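Local coordinates for VAL-1 (Chlorella virus, PDB 3GNE), which is an alginate lyase of polysaccharide lyase family 14, which probably depolymerises alginate by beta-elimination, at residues Phe156-Ala159 and Leu160-Asp163. Numbering follows the deposited sequence. Where two conformers were deposited one is given.
Sequences FKNA and LKYD
Asn158 and Lys161 meet where the chain leaves a beta turn close to type II, with Lys157 and Asn158 at its corners, Asn158 in the left-handed region (phi 47°), and Ala159 N hydrogen-bonded to Phe156 O at 3.1 Å. A long side chain near a turn may reach a backbone carbonyl that the turn does not use itself, and Lys161, two residues past Ala159, the last residue of the turn, folds back in this way onto the carbonyl of Asn158. A bend at its second torsion (chi2 -51°) turns the side chain back alongside the preceding backbone, and the extended remainder carries the ammonium group to Asn158 O. The bond from Lys161 NZ to Asn158 O is short, 2.7 Å, and its donor stands 31° out of the carbonyl plane. The methylenes accompany it: Lys161 CE lies 3.2 Å from Asn158 O, while Lys161 CG passes 3.8 Å from Ala159 O. In the concanavalin-like beta sandwich of this family, the loop crosses from strand 149-151 of one sheet to strand 166-173 of the other. Lys161 and Asn158 lie on its exposed side, their side chains crossing at about a right angle. Leu160 is buried instead, touching Val125 in one sheet and Ile168 in the other, and its backbone is hydrogen-bonded to Gly123. Next to it Ala159 rests on Val192, as does the buried ring of Phe156.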
loop_
_atom_site.group_PDB
_atom_site.type_symbol
_atom_site.label_atom_id
_atom_site.label_comp_id
_atom_site.label_asym_id
_atom_site.label_seq_id
_atom_site.Cartn_x
_atom_site.Cartn_y
_atom_site.Cartn_z
ATOM N N PHE A 156 16.031 1.272 1.066
ATOM C CA PHE A 156 15.532 0.127 0.323
ATOM C C PHE A 156 15.903 0.232 -1.138
ATOM O O PHE A 156 15.171 -0.225 -2.001
ATOM C CB PHE A 156 13.994 0.010 0.444
ATOM C CG PHE A 156 13.532 -0.297 1.874
ATOM C CD1 PHE A 156 12.780 0.629 2.565
ATOM C CD2 PHE A 156 13.846 -1.485 2.495
ATOM C CE1 PHE A 156 12.313 0.400 3.854
ATOM C CE2 PHE A 156 13.396 -1.766 3.769
ATOM C CZ PHE A 156 12.632 -0.815 4.445
ATOM N N LYS A 157 17.051 0.856 -1.445
ATOM C CA LYS A 157 17.444 0.900 -2.855
ATOM C C LYS A 157 17.598 -0.535 -3.372
ATOM O O LYS A 157 18.161 -1.418 -2.714
ATOM C CB LYS A 157 18.714 1.723 -3.109
ATOM C CG LYS A 157 18.607 3.208 -2.799
ATOM C CD LYS A 157 19.765 4.068 -3.285
ATOM C CE LYS A 157 19.713 5.444 -2.560
ATOM N NZ LYS A 157 18.379 6.070 -2.857
ATOM N N ASN A 158 17.090 -0.771 -4.570
ATOM C CA ASN A 158 17.132 -2.061 -5.238
ATOM C C ASN A 158 16.723 -3.202 -4.322
ATOM O O ASN A 158 17.204 -4.334 -4.435
ATOM C CB ASN A 158 18.557 -2.233 -5.787
ATOM C CG ASN A 158 18.640 -3.411 -6.726
ATOM O OD1 ASN A 158 17.820 -3.555 -7.649
ATOM N ND2 ASN A 158 19.640 -4.250 -6.456
ATOM N N ALA A 159 15.798 -2.935 -3.406
ATOM C CA ALA A 159 15.407 -3.981 -2.462
ATOM C C ALA A 159 14.605 -5.088 -3.142
ATOM O O ALA A 159 14.631 -6.243 -2.708
ATOM C CB ALA A 159 14.598 -3.384 -1.306
ATOM N N LEU A 160 13.856 -4.732 -4.172
ATOM C CA LEU A 160 13.032 -5.720 -4.890
ATOM C C LEU A 160 13.904 -6.419 -5.924
ATOM O O LEU A 160 14.271 -5.837 -6.959
ATOM C CB LEU A 160 11.835 -5.039 -5.537
ATOM C CG LEU A 160 10.919 -4.299 -4.558
ATOM C CD1 LEU A 160 9.905 -3.478 -5.365
ATOM C CD2 LEU A 160 10.200 -5.299 -3.638
ATOM N N LYS A 161 14.253 -7.663 -5.621
ATOM C CA LYS A 161 15.103 -8.422 -6.501
ATOM C C LYS A 161 14.299 -9.147 -7.543
ATOM O O LYS A 161 13.103 -9.398 -7.362
ATOM C CB LYS A 161 15.901 -9.430 -5.666
ATOM C CG LYS A 161 16.706 -8.832 -4.514
ATOM C CD LYS A 161 17.603 -7.660 -4.906
ATOM C CE LYS A 161 18.372 -7.239 -3.642
ATOM N NZ LYS A 161 19.223 -6.044 -3.891
ATOM N N TYR A 162 14.937 -9.510 -8.661
ATOM C CA TYR A 162 14.258 -10.310 -9.696
ATOM C C TYR A 162 14.191 -11.795 -9.362
ATOM O O TYR A 162 15.083 -12.367 -8.714
ATOM C CB TYR A 162 15.007 -10.152 -11.041
ATOM C CG TYR A 162 14.909 -8.804 -11.694
ATOM C CD1 TYR A 162 13.706 -8.260 -12.032
ATOM C CD2 TYR A 162 16.058 -8.033 -11.982
ATOM C CE1 TYR A 162 13.608 -7.017 -12.626
ATOM C CE2 TYR A 162 15.986 -6.789 -12.586
ATOM C CZ TYR A 162 14.735 -6.293 -12.897
ATOM O OH TYR A 162 14.652 -5.066 -13.512
ATOM N N ASP A 163 13.149 -12.458 -9.870
ATOM C CA ASP A 163 13.041 -13.912 -9.840
ATOM C C ASP A 163 12.998 -14.458 -8.420
ATOM O O ASP A 163 13.500 -15.576 -8.163
ATOM C CB ASP A 163 14.239 -14.479 -10.649
ATOM C CG ASP A 163 14.051 -14.367 -12.147
ATOM O OD1 ASP A 163 12.952 -14.021 -12.623
ATOM O OD2 ASP A 163 15.028 -14.670 -12.895
#